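PDB 7LVO: bifunctional purine biosynthetic protein ADE5,7, which catalyses the second and fifth steps of de novo purine synthesis, the second by the N-terminal, ATP-dependent glycinamide ribonucleotide synthetase half described here. Local coordinates for residues P159-R164 and V231-L236; S188-S193 and L202-D207; P239-L244 and A257-K262; K295-P300 and T318-T323; Y310-M315 and Y332-G337. All coordinates share one frame; numbering follows the deposited sequence.

Contact 1. Residues P159-R164 and V231-L236; sequences PTAAFR and VVEEYL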
# COMPACT_ATOMS: atom_id res chain seq x y z
N PRO A 159 -1.95 17.36 11.44
CA PRO A 159 -3.09 17.95 10.73
C PRO A 159 -3.94 16.90 10.03
O PRO A 159 -3.45 16.10 9.22
CB PRO A 159 -2.43 18.91 9.72
CG PRO A 159 -1.03 18.41 9.57
CD PRO A 159 -0.65 17.84 10.92
N THR A 160 -5.23 16.91 10.34
CA THR A 160 -6.19 15.98 9.75
C THR A 160 -7.57 16.61 9.82
O THR A 160 -7.77 17.65 10.45
CB THR A 160 -6.15 14.62 10.47
OG1 THR A 160 -6.96 13.67 9.76
CG2 THR A 160 -6.68 14.76 11.89
N ALA A 161 -8.53 15.96 9.17
CA ALA A 161 -9.89 16.48 9.15
C ALA A 161 -10.55 16.36 10.52
O ALA A 161 -10.36 15.37 11.24
CB ALA A 161 -10.73 15.74 8.10
N ALA A 162 -11.33 17.38 10.89
CA ALA A 162 -12.13 17.31 12.10
C ALA A 162 -12.94 16.03 12.11
O ALA A 162 -13.36 15.54 11.06
CB ALA A 162 -13.05 18.53 12.20
N PHE A 163 -13.16 15.48 13.30
CA PHE A 163 -13.76 14.16 13.40
C PHE A 163 -14.32 13.94 14.80
O PHE A 163 -14.03 14.68 15.74
CB PHE A 163 -12.73 13.06 13.09
CG PHE A 163 -11.77 12.81 14.22
CD1 PHE A 163 -10.64 13.59 14.37
CD2 PHE A 163 -12.00 11.80 15.14
CE1 PHE A 163 -9.75 13.36 15.41
CE2 PHE A 163 -11.12 11.56 16.17
CZ PHE A 163 -10.00 12.35 16.31
N ARG A 164 -15.12 12.88 14.92
CA ARG A 164 -15.53 12.33 16.20
C ARG A 164 -15.79 10.84 16.00
O ARG A 164 -16.42 10.44 15.01
CB ARG A 164 -16.77 13.02 16.77
CG ARG A 164 -16.52 14.41 17.34
CD ARG A 164 -15.50 14.42 18.47
NE ARG A 164 -15.84 13.50 19.55
CZ ARG A 164 -15.14 12.41 19.87
NH1 ARG A 164 -14.02 12.09 19.24
NH2 ARG A 164 -15.57 11.63 20.86
N VAL A 231 -15.93 6.27 12.40
CA VAL A 231 -15.34 7.60 12.40
C VAL A 231 -16.17 8.49 11.48
O VAL A 231 -16.41 8.13 10.32
CB VAL A 231 -13.87 7.57 11.95
CG1 VAL A 231 -13.36 8.98 11.70
CG2 VAL A 231 -13.01 6.86 12.98
N VAL A 232 -16.60 9.64 11.99
CA VAL A 232 -17.30 10.65 11.21
C VAL A 232 -16.41 11.88 11.16
O VAL A 232 -16.12 12.49 12.20
CB VAL A 232 -18.67 10.99 11.83
CG1 VAL A 232 -19.40 12.01 10.97
CG2 VAL A 232 -19.51 9.72 12.00
N GLU A 233 -15.97 12.24 9.96
CA GLU A 233 -15.02 13.33 9.79
C GLU A 233 -15.41 14.20 8.61
O GLU A 233 -16.21 13.81 7.76
CB GLU A 233 -13.59 12.80 9.60
CG GLU A 233 -13.41 11.98 8.35
CD GLU A 233 -11.99 11.46 8.20
OE1 GLU A 233 -11.36 11.17 9.23
OE2 GLU A 233 -11.51 11.35 7.05
N GLU A 234 -14.84 15.40 8.58
CA GLU A 234 -15.18 16.37 7.55
C GLU A 234 -14.69 15.92 6.18
O GLU A 234 -13.57 15.40 6.04
CB GLU A 234 -14.57 17.74 7.90
CG GLU A 234 -14.95 18.85 6.93
CD GLU A 234 -14.42 20.20 7.36
OE1 GLU A 234 -13.72 20.27 8.39
OE2 GLU A 234 -14.69 21.20 6.67
N TYR A 235 -15.53 16.12 5.17
CA TYR A 235 -15.15 15.85 3.79
C TYR A 235 -14.27 16.99 3.29
O TYR A 235 -14.70 18.15 3.26
CB TYR A 235 -16.40 15.70 2.92
CG TYR A 235 -16.11 15.55 1.44
CD1 TYR A 235 -15.89 14.30 0.88
CD2 TYR A 235 -16.08 16.66 0.61
CE1 TYR A 235 -15.63 14.17 -0.47
CE2 TYR A 235 -15.82 16.53 -0.74
CZ TYR A 235 -15.60 15.29 -1.28
OH TYR A 235 -15.34 15.16 -2.62
N LEU A 236 -13.05 16.66 2.89
CA LEU A 236 -12.10 17.65 2.41
C LEU A 236 -11.97 17.57 0.90
O LEU A 236 -12.16 16.52 0.28
CB LEU A 236 -10.73 17.43 3.06
CG LEU A 236 -10.68 17.50 4.59
CD1 LEU A 236 -9.26 17.27 5.09
CD2 LEU A 236 -11.23 18.82 5.09
O HOH W 1 -11.13 19.58 8.90
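Phe163 and Arg164 form the edge of the antiparallel sheet in the ATP-grasp part of the enzyme, where they pair with Val232 and Glu233 of strand 229-234. Arg164 and Val232 are a hydrogen-bonded pair: Arg164 N donates to Val232 O at 2.9 Å, and Val232 N returns a straighter bond to Arg164 O at 3.1 Å (168° at the hydrogen). Phe163 and Glu233 follow as a non-hydrogen-bonded pair with their CB atoms 3.6 Å apart. Both side chains set off with CG wedged between the backbone N and carbonyl carbon (chi1 76° and 63°), after which the Phe163 ring leads away from strand 229-234. Glu234 N reaches Ala162 O at 2.9 Å and extends the pairing to Ala162, just ahead of strand 163-167. A water extends it further, accepting from Ala162 N and donating to Glu234 OE1 at 2.7 Å, while Glu234 OE2 is taken by Ser185. At the loop end Ala161 CB rests on Leu236 CD1 at 3.7 Å. The carboxylate of Glu233 is gripped by two lysines, OE1 in a salt bridge with Lys150 and OE2 in one with Lys191. Residues 231-236 belong to the predicted ATP-binding region. Helix 146-155 meets the Phe163 and Val231 side, helix 171-179 touches Arg164 and Val232, and strand 188-192 pairs with the far edge of strand 229-234.

Contact 2. Residues S188-S193 and L202-D207; sequences SVIKAS and LIPETD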
# COMPACT_ATOMS: atom_id res chain seq x y z
N SER A 188 -19.97 15.18 5.21
CA SER A 188 -19.34 14.29 6.18
C SER A 188 -18.87 13.02 5.48
O SER A 188 -19.36 12.65 4.42
CB SER A 188 -20.30 13.93 7.32
OG SER A 188 -20.73 15.09 8.02
N VAL A 189 -17.89 12.37 6.11
CA VAL A 189 -17.36 11.09 5.64
C VAL A 189 -17.53 10.08 6.77
O VAL A 189 -17.09 10.32 7.90
CB VAL A 189 -15.88 11.20 5.23
CG1 VAL A 189 -15.40 9.89 4.63
CG2 VAL A 189 -15.69 12.35 4.25
N ILE A 190 -18.17 8.96 6.46
CA ILE A 190 -18.45 7.90 7.43
C ILE A 190 -17.53 6.73 7.12
O ILE A 190 -17.64 6.12 6.05
CB ILE A 190 -19.92 7.47 7.40
CG1 ILE A 190 -20.83 8.67 7.70
CG2 ILE A 190 -20.17 6.34 8.39
CD1 ILE A 190 -22.31 8.35 7.63
N LYS A 191 -16.62 6.43 8.04
CA LYS A 191 -15.63 5.38 7.86
C LYS A 191 -15.79 4.32 8.94
O LYS A 191 -15.95 4.63 10.12
CB LYS A 191 -14.21 5.95 7.92
CG LYS A 191 -13.89 6.98 6.84
CD LYS A 191 -12.45 7.44 6.95
CE LYS A 191 -12.09 8.43 5.85
NZ LYS A 191 -10.67 8.86 5.96
N ALA A 192 -15.73 3.06 8.52
CA ALA A 192 -15.69 1.94 9.46
C ALA A 192 -14.28 1.80 10.00
O ALA A 192 -13.32 1.68 9.22
CB ALA A 192 -16.14 0.65 8.77
N SER A 193 -14.14 1.81 11.33
CA SER A 193 -12.82 1.77 11.94
C SER A 193 -12.04 0.54 11.48
O SER A 193 -10.86 0.65 11.10
CB SER A 193 -12.95 1.79 13.46
OG SER A 193 -13.64 0.64 13.92
N LEU A 202 -17.65 5.86 3.22
CA LEU A 202 -18.81 6.40 2.55
C LEU A 202 -18.76 7.92 2.54
O LEU A 202 -18.28 8.54 3.50
CB LEU A 202 -20.11 5.93 3.22
CG LEU A 202 -20.43 4.44 3.09
CD1 LEU A 202 -21.67 4.09 3.91
CD2 LEU A 202 -20.63 4.06 1.64
N ILE A 203 -19.25 8.52 1.46
CA ILE A 203 -19.29 9.98 1.33
C ILE A 203 -20.72 10.40 1.02
O ILE A 203 -21.04 10.73 -0.13
CB ILE A 203 -18.32 10.47 0.24
CG1 ILE A 203 -16.92 9.93 0.49
CG2 ILE A 203 -18.32 11.99 0.19
CD1 ILE A 203 -15.91 10.35 -0.57
N PRO A 204 -21.62 10.40 2.01
CA PRO A 204 -23.01 10.80 1.74
C PRO A 204 -23.09 12.22 1.20
O PRO A 204 -22.64 13.17 1.84
CB PRO A 204 -23.69 10.66 3.11
CG PRO A 204 -22.57 10.76 4.09
CD PRO A 204 -21.39 10.12 3.43
N GLU A 205 -23.67 12.36 0.00
CA GLU A 205 -23.78 13.67 -0.62
C GLU A 205 -24.66 14.62 0.20
O GLU A 205 -24.54 15.84 0.05
CB GLU A 205 -24.35 13.54 -2.03
CG GLU A 205 -23.47 12.73 -2.98
CD GLU A 205 -23.91 12.86 -4.43
OE1 GLU A 205 -24.77 13.72 -4.72
OE2 GLU A 205 -23.41 12.08 -5.27
N THR A 206 -25.54 14.09 1.04
CA THR A 206 -26.39 14.90 1.90
C THR A 206 -26.56 14.20 3.24
O THR A 206 -26.10 13.07 3.43
CB THR A 206 -27.76 15.15 1.25
OG1 THR A 206 -28.44 13.91 1.07
CG2 THR A 206 -27.60 15.84 -0.10
N ASP A 207 -27.21 14.89 4.17
CA ASP A 207 -27.43 14.31 5.49
C ASP A 207 -28.24 13.03 5.41
O ASP A 207 -27.95 12.06 6.13
CB ASP A 207 -28.11 15.33 6.41
CG ASP A 207 -27.20 16.48 6.79
OD1 ASP A 207 -26.12 16.61 6.17
OD2 ASP A 207 -27.56 17.25 7.70
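Ser188, the first residue of strand 188-192, turns its carbonyl toward the ring of Pro204, with Ser188 O 3.4 Å from Pro204 CD. A proline has no backbone N-H to offer, and this buried oxygen has no hydrogen-bonding partner in the model. Val189 comes next. Its CG1 branch stands anti to the backbone N (chi1 -175°) and lies 3.4 Å from Leu202 O; the same methyl meets Ile203 CG1 more loosely, at 4.4 Å. Ile190 supplies both conventional bonds of the contact. Its N donates to Leu202 O at 3.0 Å, and its O receives Leu202 N at 2.8 Å, making Ile190 and Leu202 an antiparallel hydrogen-bonded pair. Their side chains consequently share one face of the sheet, CB to CB 4.5 Å, and Ile190 CD1 reaches along to Pro204 CG at 4.3 Å. Helix 207-218 packs on this face through Ala213, which touches both Ile190 and Leu202. Lys191 points from the other face, and its NZ forms a salt bridge with Glu233. The two strands make a short hairpin whose connecting loop is partly unmodelled, consistent with the mobile glycine-rich loop of ATP-grasp enzymes. Chemically, two backbone bonds fix a single pair, and beyond it the polar pairing gives way to apolar packing as Pro204 leads the chain off the strand edge.

Contact 3. Residues P239-L244 and A257-K262; sequences PEISVL and AAQDHK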
# COMPACT_ATOMS: atom_id res chain seq x y z
N PRO A 239 -6.44 17.63 -4.26
CA PRO A 239 -5.76 16.45 -4.80
C PRO A 239 -5.07 15.66 -3.70
O PRO A 239 -4.69 16.20 -2.66
CB PRO A 239 -4.75 17.04 -5.79
CG PRO A 239 -4.43 18.38 -5.21
CD PRO A 239 -5.72 18.88 -4.59
N GLU A 240 -4.90 14.36 -3.95
CA GLU A 240 -4.28 13.46 -3.01
C GLU A 240 -2.89 13.07 -3.49
O GLU A 240 -2.62 13.00 -4.70
CB GLU A 240 -5.13 12.20 -2.81
CG GLU A 240 -6.53 12.47 -2.28
CD GLU A 240 -7.32 11.20 -2.03
OE1 GLU A 240 -6.70 10.13 -1.80
OE2 GLU A 240 -8.56 11.25 -2.06
N ILE A 241 -2.00 12.83 -2.53
CA ILE A 241 -0.65 12.34 -2.82
C ILE A 241 -0.32 11.23 -1.83
O ILE A 241 -0.85 11.18 -0.71
CB ILE A 241 0.41 13.46 -2.76
CG1 ILE A 241 0.48 14.06 -1.36
CG2 ILE A 241 0.10 14.54 -3.79
CD1 ILE A 241 1.63 15.05 -1.17
N SER A 242 0.56 10.33 -2.25
CA SER A 242 1.05 9.24 -1.41
C SER A 242 2.51 9.51 -1.06
O SER A 242 3.32 9.77 -1.96
CB SER A 242 0.90 7.90 -2.12
OG SER A 242 -0.46 7.60 -2.39
N VAL A 243 2.84 9.43 0.22
CA VAL A 243 4.20 9.60 0.70
C VAL A 243 4.60 8.31 1.43
O VAL A 243 4.12 8.05 2.54
CB VAL A 243 4.34 10.81 1.63
CG1 VAL A 243 5.78 10.95 2.11
CG2 VAL A 243 3.89 12.08 0.92
N LEU A 244 5.45 7.52 0.80
CA LEU A 244 5.99 6.30 1.39
C LEU A 244 7.36 6.59 1.99
O LEU A 244 8.19 7.25 1.36
CB LEU A 244 6.10 5.19 0.34
CG LEU A 244 4.78 4.59 -0.14
CD1 LEU A 244 4.03 5.57 -1.04
CD2 LEU A 244 5.04 3.27 -0.86
N ALA A 257 7.37 11.45 -3.54
CA ALA A 257 5.92 11.46 -3.41
C ALA A 257 5.27 10.93 -4.68
O ALA A 257 5.76 11.13 -5.79
CB ALA A 257 5.43 12.88 -3.12
N ALA A 258 4.15 10.24 -4.50
CA ALA A 258 3.44 9.62 -5.61
C ALA A 258 1.98 10.05 -5.59
O ALA A 258 1.47 10.55 -4.59
CB ALA A 258 3.53 8.09 -5.54
N GLN A 259 1.32 9.87 -6.73
CA GLN A 259 -0.12 10.08 -6.86
C GLN A 259 -0.73 8.84 -7.50
O GLN A 259 -0.18 8.28 -8.45
CB GLN A 259 -0.44 11.32 -7.70
CG GLN A 259 -0.28 12.63 -6.95
CD GLN A 259 -0.83 13.81 -7.72
OE1 GLN A 259 -0.16 14.37 -8.59
NE2 GLN A 259 -2.07 14.19 -7.41
N ASP A 260 -1.89 8.43 -6.98
CA ASP A 260 -2.59 7.25 -7.44
C ASP A 260 -3.94 7.64 -8.03
O ASP A 260 -4.51 8.68 -7.70
CB ASP A 260 -2.78 6.25 -6.29
CG ASP A 260 -3.53 5.00 -6.71
OD1 ASP A 260 -3.21 4.43 -7.78
OD2 ASP A 260 -4.44 4.58 -5.97
N HIS A 261 -4.45 6.79 -8.92
CA HIS A 261 -5.75 6.97 -9.56
C HIS A 261 -6.71 5.94 -8.97
O HIS A 261 -6.73 4.78 -9.39
CB HIS A 261 -5.65 6.83 -11.07
CG HIS A 261 -4.87 7.92 -11.73
ND1 HIS A 261 -5.48 9.03 -12.28
CD2 HIS A 261 -3.55 8.08 -11.93
CE1 HIS A 261 -4.55 9.82 -12.80
NE2 HIS A 261 -3.37 9.27 -12.60
N LYS A 262 -7.51 6.37 -7.99
CA LYS A 262 -8.39 5.44 -7.29
C LYS A 262 -9.58 5.03 -8.16
O LYS A 262 -10.03 3.89 -8.09
CB LYS A 262 -8.88 6.07 -5.99
CG LYS A 262 -7.80 6.30 -4.95
CD LYS A 262 -8.37 6.98 -3.70
CE LYS A 262 -7.31 7.12 -2.61
NZ LYS A 262 -7.85 7.77 -1.38
O HOH W 2 -2.34 9.50 -4.20
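Glu240 is engaged through both its side chain and its backbone. Its carboxylate forms a salt bridge with Lys262, Glu240 OE1 to Lys262 NZ 2.7 Å, offering the syn lone pair, on the side of the other carboxylate oxygen. The two side chains meet at about a right angle, and the lysine arrives extended beyond CG. Glu240 O is meanwhile the target of Gln259 NE2 at 3.0 Å, a somewhat bent bond (147° at the hydrogen) with the carbonyl oxygen 18° out of the plane of the Gln259 amide. Gln259 sends its chain beside its own backbone N (chi1 -78°), which lays CG 3.7 Å from Ile241 CG2 before the amide turns to that carbonyl. Its other amide atom, OE1, is held by Tyr279 OH, so the rotation of the group is fixed from two sides. Ser242 lies at the single antiparallel bridge between strand 240-248 and the run into strand 259-263, two strands counted in different sheets. Ala258 N donates to Ser242 O at 2.7 Å, nearly straight and in the carbonyl plane; the return bond from Ser242 N to Ala258 O is modelled shorter still, and its exact length is doubtful. Ser242 OG bonds to Glu340 and to a water shared with Asp260 N, from which the water accepts at 3.0 Å. Residues 239-242 fall in the predicted ATP-binding region, and the Lys262 side chain lies about 5 Å from that of Glu331, a predicted magnesium ligand. Past the bridge, Val243 CG2 and Ala257 CB touch loosely at 4.4 Å, and Ala257 also packs on Met290 of helix 287-307.

Contact 4. Residues K295-P300 and T318-T323; sequences KDVLEP and TGFMIT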
# COMPACT_ATOMS: atom_id res chain seq x y z
N LYS A 295 7.97 17.42 8.01
CA LYS A 295 8.17 18.07 9.30
C LYS A 295 6.90 18.08 10.16
O LYS A 295 6.99 18.06 11.39
CB LYS A 295 8.66 19.50 9.11
CG LYS A 295 10.07 19.62 8.56
CD LYS A 295 11.09 18.94 9.47
CE LYS A 295 12.50 19.43 9.20
NZ LYS A 295 12.67 20.86 9.61
N ASP A 296 5.73 18.13 9.54
CA ASP A 296 4.48 18.28 10.27
C ASP A 296 3.73 16.97 10.47
O ASP A 296 2.80 16.93 11.29
CB ASP A 296 3.56 19.27 9.55
CG ASP A 296 4.22 20.63 9.35
OD1 ASP A 296 5.35 20.82 9.84
OD2 ASP A 296 3.60 21.49 8.69
N VAL A 297 4.09 15.91 9.74
CA VAL A 297 3.36 14.65 9.83
C VAL A 297 4.30 13.48 10.09
O VAL A 297 4.21 12.80 11.12
CB VAL A 297 2.54 14.41 8.54
CG1 VAL A 297 1.89 13.03 8.56
CG2 VAL A 297 1.49 15.50 8.37
N LEU A 298 5.21 13.22 9.15
CA LEU A 298 6.02 12.00 9.22
C LEU A 298 6.86 11.96 10.49
O LEU A 298 6.80 11.00 11.26
CB LEU A 298 6.92 11.91 7.98
CG LEU A 298 6.28 11.28 6.74
CD1 LEU A 298 4.99 11.98 6.36
CD2 LEU A 298 7.27 11.30 5.57
N GLU A 299 7.66 12.99 10.73
CA GLU A 299 8.52 12.98 11.92
C GLU A 299 7.70 13.06 13.20
O GLU A 299 7.98 12.30 14.14
CB GLU A 299 9.55 14.11 11.82
CG GLU A 299 10.63 13.83 10.78
CD GLU A 299 11.57 15.00 10.56
OE1 GLU A 299 11.29 16.10 11.08
OE2 GLU A 299 12.59 14.82 9.86
N PRO A 300 6.70 13.94 13.31
CA PRO A 300 5.83 13.88 14.50
C PRO A 300 5.13 12.53 14.66
O PRO A 300 4.86 12.12 15.79
CB PRO A 300 4.82 15.01 14.26
CG PRO A 300 5.54 15.97 13.38
CD PRO A 300 6.43 15.13 12.49
N THR A 318 1.65 7.18 4.12
CA THR A 318 0.76 8.25 4.57
C THR A 318 0.03 8.82 3.36
O THR A 318 0.67 9.31 2.42
CB THR A 318 1.53 9.34 5.30
OG1 THR A 318 2.32 8.75 6.33
CG2 THR A 318 0.57 10.36 5.91
N GLY A 319 -1.29 8.73 3.37
CA GLY A 319 -2.09 9.32 2.31
C GLY A 319 -2.53 10.72 2.66
O GLY A 319 -3.27 10.92 3.63
N PHE A 320 -2.06 11.70 1.88
CA PHE A 320 -2.35 13.10 2.12
C PHE A 320 -3.43 13.61 1.16
O PHE A 320 -3.63 13.07 0.07
CB PHE A 320 -1.10 13.96 1.94
CG PHE A 320 -0.04 13.73 2.97
CD1 PHE A 320 0.90 12.73 2.80
CD2 PHE A 320 0.02 14.51 4.11
CE1 PHE A 320 1.88 12.52 3.74
CE2 PHE A 320 1.00 14.30 5.05
CZ PHE A 320 1.93 13.30 4.87
N MET A 321 -4.11 14.66 1.58
CA MET A 321 -4.88 15.52 0.69
C MET A 321 -4.30 16.92 0.82
O MET A 321 -4.23 17.46 1.93
CB MET A 321 -6.37 15.52 1.05
CG MET A 321 -7.18 16.46 0.16
SD MET A 321 -8.96 16.30 0.34
CE MET A 321 -9.24 14.68 -0.39
N ILE A 322 -3.86 17.48 -0.30
CA ILE A 322 -3.33 18.84 -0.32
C ILE A 322 -4.53 19.78 -0.45
O ILE A 322 -5.05 19.99 -1.54
CB ILE A 322 -2.33 19.04 -1.46
CG1 ILE A 322 -1.23 17.99 -1.40
CG2 ILE A 322 -1.74 20.45 -1.40
CD1 ILE A 322 -0.49 17.93 -0.09
N THR A 323 -4.98 20.32 0.68
CA THR A 323 -6.10 21.25 0.68
C THR A 323 -5.58 22.67 0.48
O THR A 323 -4.37 22.92 0.46
CB THR A 323 -6.89 21.15 1.98
OG1 THR A 323 -6.15 21.77 3.04
CG2 THR A 323 -7.16 19.69 2.34
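Phe320, whose ring meets Val297 and Leu298, is fixed in its strand by a probable backbone hydrogen bond from its N to the carbonyl oxygen of Ile241. Between helix 287-307 and strand 315-323 themselves no hydrogen bond forms, and the contact is wholly apolar. Phe320 leaves the strand with CG anti to its carbonyl carbon (chi1 -67°), which sends the ring toward the helix. Val297 comes from the opposite direction and meets the ring at its edge: Val297 CG2 is 3.6 Å from Phe320 CE2, Val297 CG1 lies 3.7 Å from Phe320 CZ, and the branching carbon CB sits in the ring plane. CG2 thus stays near the plane beside CE2, while CG1 rises to one side of it by CZ. Leu298 adds a second edge contact, its CD1 in the ring plane and 3.7 Å from Phe320 CZ. Two residues earlier on the same side of the strand, Thr318 CG2 touches Val297 CG1 at 4.0 Å. The segment axes run nearly antiparallel, at 166°, and 10.7 Å apart, a spacing bridged by these four buried side chains. This is the layering of a helix on one face of an antiparallel sheet in the ATP-grasp fold. On one flank, Val243 of strand 240-248 packs against Leu298 and Phe320; on the other, strand 326-333 brings Val329 to Val297 and Pro327 to Phe320, while Cys293 touches the ring from an earlier turn of the helix.

Contact 5. Residues Y310-M315 and Y332-G337; sequences YPFVGM and YNVRFG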
# COMPACT_ATOMS: atom_id res chain seq x y z
N TYR A 310 4.96 2.51 21.41
CA TYR A 310 4.92 1.48 20.37
C TYR A 310 5.56 2.04 19.11
O TYR A 310 4.88 2.41 18.15
CB TYR A 310 3.49 1.02 20.11
CG TYR A 310 2.81 0.48 21.35
CD1 TYR A 310 2.99 -0.84 21.73
CD2 TYR A 310 2.00 1.30 22.13
CE1 TYR A 310 2.38 -1.34 22.87
CE2 TYR A 310 1.39 0.80 23.27
CZ TYR A 310 1.58 -0.52 23.63
OH TYR A 310 0.97 -1.01 24.76
N PRO A 311 6.90 2.12 19.08
CA PRO A 311 7.58 2.65 17.90
C PRO A 311 7.16 1.91 16.63
O PRO A 311 6.77 0.74 16.67
CB PRO A 311 9.06 2.41 18.20
CG PRO A 311 9.13 2.33 19.70
CD PRO A 311 7.83 1.72 20.15
N PHE A 312 7.23 2.61 15.51
CA PHE A 312 6.81 2.08 14.22
C PHE A 312 8.04 1.67 13.41
O PHE A 312 8.92 2.50 13.14
CB PHE A 312 6.00 3.09 13.42
CG PHE A 312 5.50 2.56 12.10
CD1 PHE A 312 6.30 2.65 10.97
CD2 PHE A 312 4.27 1.93 12.01
CE1 PHE A 312 5.85 2.14 9.76
CE2 PHE A 312 3.82 1.43 10.79
CZ PHE A 312 4.62 1.53 9.67
N VAL A 313 8.08 0.40 13.02
CA VAL A 313 9.13 -0.13 12.16
C VAL A 313 8.47 -0.67 10.89
O VAL A 313 7.46 -1.37 10.97
CB VAL A 313 9.95 -1.23 12.87
CG1 VAL A 313 11.04 -1.75 11.95
CG2 VAL A 313 10.55 -0.69 14.16
N GLY A 314 9.04 -0.33 9.74
CA GLY A 314 8.52 -0.81 8.48
C GLY A 314 8.29 0.28 7.46
O GLY A 314 9.02 1.28 7.44
N MET A 315 7.28 0.11 6.61
CA MET A 315 6.95 1.06 5.56
C MET A 315 5.73 1.86 6.01
O MET A 315 4.62 1.32 6.08
CB MET A 315 6.69 0.34 4.23
CG MET A 315 5.96 1.19 3.19
SD MET A 315 6.62 2.86 3.03
CE MET A 315 8.33 2.52 2.62
N TYR A 332 -3.47 6.51 7.52
CA TYR A 332 -2.18 5.84 7.59
C TYR A 332 -2.33 4.43 7.02
O TYR A 332 -3.29 3.72 7.36
CB TYR A 332 -1.66 5.76 9.02
CG TYR A 332 -1.17 7.06 9.61
CD1 TYR A 332 -0.09 7.73 9.07
CD2 TYR A 332 -1.78 7.61 10.73
CE1 TYR A 332 0.36 8.92 9.61
CE2 TYR A 332 -1.34 8.80 11.28
CZ TYR A 332 -0.27 9.45 10.71
OH TYR A 332 0.17 10.63 11.26
N ASN A 333 -1.40 4.03 6.17
CA ASN A 333 -1.22 2.64 5.77
C ASN A 333 0.17 2.20 6.23
O ASN A 333 1.14 2.96 6.10
CB ASN A 333 -1.38 2.47 4.27
CG ASN A 333 -2.83 2.63 3.82
OD1 ASN A 333 -3.67 3.18 4.53
ND2 ASN A 333 -3.14 2.13 2.63
N VAL A 334 0.26 0.99 6.76
CA VAL A 334 1.47 0.56 7.46
C VAL A 334 2.23 -0.48 6.64
O VAL A 334 2.86 -1.38 7.20
CB VAL A 334 1.13 0.01 8.86
CG1 VAL A 334 0.47 1.09 9.72
CG2 VAL A 334 0.23 -1.22 8.75
N ARG A 335 2.18 -0.35 5.32
CA ARG A 335 2.89 -1.25 4.43
C ARG A 335 2.99 -0.59 3.06
O ARG A 335 2.39 0.46 2.81
CB ARG A 335 2.19 -2.61 4.34
CG ARG A 335 0.67 -2.57 4.43
CD ARG A 335 0.05 -1.72 3.34
NE ARG A 335 -1.41 -1.67 3.45
CZ ARG A 335 -2.20 -1.01 2.61
NH1 ARG A 335 -1.71 -0.35 1.58
NH2 ARG A 335 -3.51 -1.01 2.82
N PHE A 336 3.76 -1.22 2.18
CA PHE A 336 3.89 -0.71 0.83
C PHE A 336 2.52 -0.60 0.16
O PHE A 336 1.60 -1.36 0.46
CB PHE A 336 4.81 -1.60 -0.00
CG PHE A 336 6.27 -1.36 0.26
CD1 PHE A 336 6.91 -0.27 -0.29
CD2 PHE A 336 7.01 -2.25 1.04
CE1 PHE A 336 8.26 -0.04 -0.05
CE2 PHE A 336 8.35 -2.03 1.26
CZ PHE A 336 8.98 -0.93 0.72
N GLY A 337 2.40 0.36 -0.76
CA GLY A 337 1.16 0.60 -1.46
C GLY A 337 1.13 -0.07 -2.82
O GLY A 337 2.16 -0.39 -3.40
O HOH W 3 5.57 -2.12 6.78
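Met315 and Phe336 make the main aromatic interaction here, a CH-pi contact combined with a Met-aromatic one. Met315 CG lies over one face of the Phe336 ring, 3.9 Å from its centroid and 14° off the normal. The thioether SD stands higher above that face, at 4.8 Å from the centroid. Bends at chi2 and chi3 (46° and 58°) curl the chain back, setting Met315 CE 3.7 Å from Phe336 CE1. Plain apolar packing joins Phe312 to Val334: Phe312 CE2 is 3.5 Å from Val334 CG1, and Val334 CB lies in the plane of the Phe312 ring at its edge. The polar link is indirect, through a water that accepts from Met315 N at 2.8 Å and donates to Val334 O at 2.8 Å. Met315 O approaches Arg335 N to 3.1 Å, but at a poor angle. Gly314 turns the corner before Met315 with a positive phi that glycine readily adopts. Arg335 NH2 forms a salt bridge with Glu143 OE2, while Glu143 OE1 accepts from Val334 N; Leu244 of strand 240-248 packs on Met315 and Phe336. Asn333, in the same segment, is a predicted magnesium ligand. With no direct hydrogen bond across, the union of 310-315 and 332-337 rests on side-chain packing, and the water satisfies Met315 N and Val334 O where strand pairing stops.

Overall arrangement
All five contacts lie in the ATP-grasp part of the chain. Contacts 1 and 2 share one antiparallel sheet, their centres 10 Å apart, with strands 229-234 and 188-192 side by side; contact 2 is nested within the loop that contact 1 closes. Contacts 3, 4 and 5 all reach a second sheet, which contact 3 joins to the sheet of strand 259-263. Contacts 3 and 4 adjoin through strands 240-248 and 315-323, and contacts 4 and 5, 14 Å apart between centres, through 315-323 and 326-333. Contact 1 touches contact 4 where Leu236 O meets Met321 SD at 3.2 Å. The predicted magnesium ligand Glu331, on strand 326-333, has its side chain about 7 Å from that of Glu233.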